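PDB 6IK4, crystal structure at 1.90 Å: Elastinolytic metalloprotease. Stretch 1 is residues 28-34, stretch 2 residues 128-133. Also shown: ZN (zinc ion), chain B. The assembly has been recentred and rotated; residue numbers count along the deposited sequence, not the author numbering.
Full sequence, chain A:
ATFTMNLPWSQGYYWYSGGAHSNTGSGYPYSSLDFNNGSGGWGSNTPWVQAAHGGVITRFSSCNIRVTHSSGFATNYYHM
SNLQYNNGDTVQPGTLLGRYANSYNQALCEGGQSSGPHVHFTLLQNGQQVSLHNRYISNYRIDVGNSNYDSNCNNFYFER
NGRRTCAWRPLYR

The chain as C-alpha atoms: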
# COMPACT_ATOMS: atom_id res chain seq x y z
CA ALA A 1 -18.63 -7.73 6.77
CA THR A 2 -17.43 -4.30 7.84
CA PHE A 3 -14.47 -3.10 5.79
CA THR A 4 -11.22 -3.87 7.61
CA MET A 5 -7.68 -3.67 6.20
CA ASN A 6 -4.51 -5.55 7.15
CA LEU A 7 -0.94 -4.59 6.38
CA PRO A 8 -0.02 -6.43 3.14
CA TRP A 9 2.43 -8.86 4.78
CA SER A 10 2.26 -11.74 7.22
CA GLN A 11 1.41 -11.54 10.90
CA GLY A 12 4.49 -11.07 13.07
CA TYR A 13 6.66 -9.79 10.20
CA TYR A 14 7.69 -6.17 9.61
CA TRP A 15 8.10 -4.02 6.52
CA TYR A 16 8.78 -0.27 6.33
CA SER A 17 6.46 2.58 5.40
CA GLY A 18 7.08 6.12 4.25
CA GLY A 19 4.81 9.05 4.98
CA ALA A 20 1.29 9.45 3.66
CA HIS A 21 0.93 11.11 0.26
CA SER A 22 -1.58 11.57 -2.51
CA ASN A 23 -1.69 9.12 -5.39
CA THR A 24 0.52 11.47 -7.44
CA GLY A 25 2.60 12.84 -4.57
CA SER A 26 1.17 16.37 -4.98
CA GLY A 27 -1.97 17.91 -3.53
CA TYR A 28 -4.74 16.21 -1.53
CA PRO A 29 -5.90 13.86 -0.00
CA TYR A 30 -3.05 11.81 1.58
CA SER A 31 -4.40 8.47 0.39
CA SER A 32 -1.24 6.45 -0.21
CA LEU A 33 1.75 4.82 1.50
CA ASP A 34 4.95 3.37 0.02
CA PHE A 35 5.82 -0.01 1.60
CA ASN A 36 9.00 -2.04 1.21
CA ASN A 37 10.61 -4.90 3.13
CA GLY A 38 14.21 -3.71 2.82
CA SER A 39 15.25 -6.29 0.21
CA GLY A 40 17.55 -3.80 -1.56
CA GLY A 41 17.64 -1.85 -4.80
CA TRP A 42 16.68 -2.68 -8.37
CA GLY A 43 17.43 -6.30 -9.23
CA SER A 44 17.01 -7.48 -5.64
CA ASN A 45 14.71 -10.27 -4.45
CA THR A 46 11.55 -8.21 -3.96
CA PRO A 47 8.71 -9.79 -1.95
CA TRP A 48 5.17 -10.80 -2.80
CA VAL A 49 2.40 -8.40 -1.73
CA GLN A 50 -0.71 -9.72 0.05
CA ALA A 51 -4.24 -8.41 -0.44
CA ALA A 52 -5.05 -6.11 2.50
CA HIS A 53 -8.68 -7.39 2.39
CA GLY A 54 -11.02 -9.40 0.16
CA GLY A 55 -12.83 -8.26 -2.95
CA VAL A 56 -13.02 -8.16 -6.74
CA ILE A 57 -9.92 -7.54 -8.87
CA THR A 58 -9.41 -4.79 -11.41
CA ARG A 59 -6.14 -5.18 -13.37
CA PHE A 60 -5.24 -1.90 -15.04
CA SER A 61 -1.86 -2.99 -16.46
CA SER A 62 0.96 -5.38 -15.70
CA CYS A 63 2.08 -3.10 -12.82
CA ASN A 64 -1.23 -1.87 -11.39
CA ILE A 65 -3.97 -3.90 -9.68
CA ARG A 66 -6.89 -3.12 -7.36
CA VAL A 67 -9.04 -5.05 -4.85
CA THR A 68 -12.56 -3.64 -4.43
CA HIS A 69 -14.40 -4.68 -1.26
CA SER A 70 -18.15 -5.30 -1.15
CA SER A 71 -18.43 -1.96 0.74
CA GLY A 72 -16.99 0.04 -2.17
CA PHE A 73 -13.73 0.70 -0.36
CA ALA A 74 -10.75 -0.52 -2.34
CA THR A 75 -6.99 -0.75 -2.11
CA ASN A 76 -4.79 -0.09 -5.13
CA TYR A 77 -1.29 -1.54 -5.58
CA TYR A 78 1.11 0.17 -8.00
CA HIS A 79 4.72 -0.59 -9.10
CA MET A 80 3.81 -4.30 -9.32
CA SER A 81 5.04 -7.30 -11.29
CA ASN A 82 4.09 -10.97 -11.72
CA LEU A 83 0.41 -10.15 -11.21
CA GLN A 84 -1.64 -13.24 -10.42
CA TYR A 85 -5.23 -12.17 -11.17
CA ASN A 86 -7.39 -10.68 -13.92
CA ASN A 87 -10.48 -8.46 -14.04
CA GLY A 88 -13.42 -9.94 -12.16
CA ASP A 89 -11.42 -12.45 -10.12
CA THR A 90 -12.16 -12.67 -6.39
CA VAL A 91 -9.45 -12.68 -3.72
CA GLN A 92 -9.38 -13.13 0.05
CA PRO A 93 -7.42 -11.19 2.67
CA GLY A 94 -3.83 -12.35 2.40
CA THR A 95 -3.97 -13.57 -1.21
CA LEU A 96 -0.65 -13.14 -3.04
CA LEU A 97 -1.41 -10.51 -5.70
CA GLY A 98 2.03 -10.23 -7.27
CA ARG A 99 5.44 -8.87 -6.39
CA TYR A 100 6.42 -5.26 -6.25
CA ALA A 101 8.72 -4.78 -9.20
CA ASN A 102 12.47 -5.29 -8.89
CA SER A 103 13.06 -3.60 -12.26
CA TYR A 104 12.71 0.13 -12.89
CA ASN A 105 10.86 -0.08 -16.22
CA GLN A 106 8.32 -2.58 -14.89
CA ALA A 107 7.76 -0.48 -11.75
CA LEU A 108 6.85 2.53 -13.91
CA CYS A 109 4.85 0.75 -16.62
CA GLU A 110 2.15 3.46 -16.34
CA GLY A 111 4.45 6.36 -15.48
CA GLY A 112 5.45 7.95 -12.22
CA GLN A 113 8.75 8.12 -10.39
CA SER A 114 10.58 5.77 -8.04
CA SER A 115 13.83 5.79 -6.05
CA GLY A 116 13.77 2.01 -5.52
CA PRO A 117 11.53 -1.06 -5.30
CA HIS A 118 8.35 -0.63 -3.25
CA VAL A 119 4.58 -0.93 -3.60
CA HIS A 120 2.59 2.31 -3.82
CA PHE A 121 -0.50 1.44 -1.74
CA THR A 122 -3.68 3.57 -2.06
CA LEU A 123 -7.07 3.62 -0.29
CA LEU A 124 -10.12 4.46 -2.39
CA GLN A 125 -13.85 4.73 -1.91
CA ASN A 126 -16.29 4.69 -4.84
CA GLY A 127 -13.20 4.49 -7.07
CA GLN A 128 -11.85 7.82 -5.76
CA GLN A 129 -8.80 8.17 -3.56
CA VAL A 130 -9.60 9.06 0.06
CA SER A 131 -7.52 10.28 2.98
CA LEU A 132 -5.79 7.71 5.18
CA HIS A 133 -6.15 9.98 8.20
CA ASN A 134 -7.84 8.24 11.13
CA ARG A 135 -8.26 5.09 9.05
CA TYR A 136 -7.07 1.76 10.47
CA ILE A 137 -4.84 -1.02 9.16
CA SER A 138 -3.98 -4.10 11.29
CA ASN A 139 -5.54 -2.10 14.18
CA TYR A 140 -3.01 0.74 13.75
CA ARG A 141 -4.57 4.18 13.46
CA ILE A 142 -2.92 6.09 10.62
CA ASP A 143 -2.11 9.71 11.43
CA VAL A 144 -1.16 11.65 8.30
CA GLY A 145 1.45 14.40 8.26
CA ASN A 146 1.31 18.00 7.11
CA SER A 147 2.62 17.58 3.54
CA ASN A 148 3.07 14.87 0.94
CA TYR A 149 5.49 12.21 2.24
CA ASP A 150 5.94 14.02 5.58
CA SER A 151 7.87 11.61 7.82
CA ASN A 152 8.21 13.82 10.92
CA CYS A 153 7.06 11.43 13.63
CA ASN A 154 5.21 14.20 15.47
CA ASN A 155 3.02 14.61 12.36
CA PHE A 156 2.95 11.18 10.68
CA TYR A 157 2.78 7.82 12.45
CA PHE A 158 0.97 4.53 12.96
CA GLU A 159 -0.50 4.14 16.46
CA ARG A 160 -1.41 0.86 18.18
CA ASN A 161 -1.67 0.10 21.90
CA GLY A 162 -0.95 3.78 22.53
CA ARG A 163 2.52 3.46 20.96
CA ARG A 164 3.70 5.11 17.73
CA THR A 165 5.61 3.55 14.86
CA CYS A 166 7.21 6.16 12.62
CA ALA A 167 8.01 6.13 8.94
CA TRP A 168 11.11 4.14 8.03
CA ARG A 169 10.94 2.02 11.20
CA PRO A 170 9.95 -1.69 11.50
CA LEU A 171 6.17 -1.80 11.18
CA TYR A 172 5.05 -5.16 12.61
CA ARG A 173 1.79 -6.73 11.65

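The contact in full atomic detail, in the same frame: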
# COMPACT_ATOMS: atom_id res chain seq x y z
N TYR A 28 -3.93 16.97 -2.49
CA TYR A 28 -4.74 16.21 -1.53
C TYR A 28 -5.63 15.16 -2.19
O TYR A 28 -5.89 15.24 -3.40
CB TYR A 28 -5.65 17.14 -0.73
CG TYR A 28 -4.97 18.01 0.29
CD1 TYR A 28 -4.50 17.47 1.48
CD2 TYR A 28 -4.85 19.38 0.08
CE1 TYR A 28 -3.89 18.28 2.43
CE2 TYR A 28 -4.25 20.19 1.02
CZ TYR A 28 -3.77 19.64 2.19
OH TYR A 28 -3.17 20.46 3.12
N PRO A 29 -6.14 14.18 -1.42
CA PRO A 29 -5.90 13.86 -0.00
C PRO A 29 -4.67 12.96 0.15
O PRO A 29 -4.17 12.50 -0.87
CB PRO A 29 -7.17 13.12 0.40
CG PRO A 29 -7.60 12.43 -0.85
CD PRO A 29 -7.10 13.25 -2.03
N TYR A 30 -4.20 12.71 1.38
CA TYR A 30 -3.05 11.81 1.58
C TYR A 30 -3.60 10.40 1.70
O TYR A 30 -3.88 9.90 2.79
CB TYR A 30 -2.23 12.21 2.80
CG TYR A 30 -1.74 13.64 2.72
CD1 TYR A 30 -1.55 14.26 1.48
CD2 TYR A 30 -1.50 14.37 3.87
CE1 TYR A 30 -1.12 15.59 1.41
CE2 TYR A 30 -1.07 15.69 3.81
CZ TYR A 30 -0.88 16.29 2.58
OH TYR A 30 -0.46 17.60 2.54
N SER A 31 -3.71 9.75 0.55
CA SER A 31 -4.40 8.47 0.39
C SER A 31 -3.46 7.27 0.32
O SER A 31 -3.95 6.13 0.30
CB SER A 31 -5.19 8.50 -0.91
OG SER A 31 -4.29 8.60 -2.00
N SER A 32 -2.16 7.49 0.23
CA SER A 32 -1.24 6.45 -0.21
C SER A 32 -0.04 6.33 0.74
O SER A 32 0.35 7.29 1.40
CB SER A 32 -0.73 6.73 -1.63
OG SER A 32 -1.81 6.88 -2.55
N LEU A 33 0.54 5.13 0.76
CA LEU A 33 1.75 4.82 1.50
C LEU A 33 2.66 3.99 0.60
O LEU A 33 2.17 3.18 -0.19
CB LEU A 33 1.45 4.02 2.79
CG LEU A 33 0.63 4.76 3.85
CD1 LEU A 33 -0.03 3.75 4.80
CD2 LEU A 33 1.51 5.74 4.63
N ASP A 34 3.97 4.21 0.71
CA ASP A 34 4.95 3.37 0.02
C ASP A 34 5.53 2.37 1.02
O ASP A 34 6.11 2.77 2.03
CB ASP A 34 6.05 4.23 -0.60
CG ASP A 34 5.52 5.16 -1.68
OD1 ASP A 34 4.46 4.84 -2.24
OD2 ASP A 34 6.15 6.19 -1.97
N GLN A 128 -12.56 6.56 -5.94
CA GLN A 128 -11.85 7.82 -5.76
C GLN A 128 -10.91 7.70 -4.57
O GLN A 128 -11.27 7.14 -3.54
CB GLN A 128 -12.84 8.97 -5.51
CG GLN A 128 -13.81 9.21 -6.64
CD GLN A 128 -13.10 9.67 -7.89
OE1 GLN A 128 -12.47 10.73 -7.91
NE2 GLN A 128 -13.19 8.88 -8.96
N GLN A 129 -9.71 8.27 -4.69
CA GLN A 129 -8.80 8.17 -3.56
C GLN A 129 -9.36 8.96 -2.37
O GLN A 129 -10.03 9.98 -2.54
CB GLN A 129 -7.39 8.64 -3.95
CG GLN A 129 -7.28 10.12 -4.16
CD GLN A 129 -5.88 10.54 -4.58
OE1 GLN A 129 -4.89 10.17 -3.93
NE2 GLN A 129 -5.79 11.30 -5.66
N VAL A 130 -9.11 8.45 -1.17
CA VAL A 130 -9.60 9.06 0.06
C VAL A 130 -8.46 9.13 1.07
O VAL A 130 -7.50 8.36 1.01
CB VAL A 130 -10.81 8.30 0.65
CG1 VAL A 130 -12.01 8.43 -0.25
CG2 VAL A 130 -10.45 6.84 0.84
N SER A 131 -8.59 10.05 2.01
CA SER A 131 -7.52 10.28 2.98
C SER A 131 -7.34 9.06 3.87
O SER A 131 -8.32 8.40 4.24
CB SER A 131 -7.81 11.51 3.83
OG SER A 131 -6.87 11.62 4.89
N LEU A 132 -6.09 8.75 4.21
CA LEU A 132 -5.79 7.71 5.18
C LEU A 132 -5.94 8.18 6.61
O LEU A 132 -5.84 7.35 7.53
CB LEU A 132 -4.36 7.18 4.98
CG LEU A 132 -4.10 6.35 3.71
CD1 LEU A 132 -2.59 6.09 3.59
CD2 LEU A 132 -4.87 5.05 3.74
N HIS A 133 -6.17 9.46 6.84
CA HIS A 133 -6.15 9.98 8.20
C HIS A 133 -7.27 9.38 9.03
O HIS A 133 -8.43 9.34 8.60
CB HIS A 133 -6.28 11.50 8.20
CG HIS A 133 -6.01 12.10 9.54
ND1 HIS A 133 -4.79 12.01 10.16
CD2 HIS A 133 -6.82 12.78 10.39
CE1 HIS A 133 -4.84 12.61 11.33
NE2 HIS A 133 -6.06 13.09 11.50
ZN ZN B . 3.69 6.33 -3.39
O HOH W 1 -5.43 13.91 3.72

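This is a small, mixed contact between two mostly loop segments, each with a short piece of strand, far apart in sequence and fastened by one backbone hydrogen bond and one side-chain hydrogen bond, with a proline and a leucine filling the space around them. The segments run 69° apart, and their nearest CA atoms are Ser 31 CA and Ser 131 CA, 4.4 Å apart; a single backbone hydrogen bond crosses the contact, so there is no extended ladder. Together they bury 394 Å².

That central bond runs from Leu 132 N to Tyr 30 O, 2.9 Å and nearly straight at 169°. It uses only main-chain atoms, and the end of the Tyr 30 side chain leads away from the partner. Close by, one water accepts from Tyr 30 N at 2.9 Å and also lies 2.9 Å from Ser 131 OG, adding a water bridge. That same Ser 131 OG accepts from His 133 N at 3.0 Å, a local bond that ties down the turn around Leu 132.

Ser 31 suits its buried place because chi1 in p lets OG donate to Gln 129 OE1 at a short 2.6 Å; its CB also comes within 3.0 Å of Val 130 O. Gln 129 has the reach to meet it, its CB directed toward the partner and its chi2 extended in t.

Packing completes the contact. The CA-to-CB bond of Pro 29, preceded by a cis peptide bond, points toward the other stretch, and the ring packs there, with CB 3.7 Å from Ser 131 N. Leu 132 is buried and has the largest covered area, 83 Å²; its CA-to-CB bond points sideways, but the m,t rotamer brings CD1 to 3.5 Å from Leu 33 CG. Next along the strand, Asp 34 stays out of the contact and binds zinc through OD1 at 2.0 Å from ZN, in keeping with a metalloprotease.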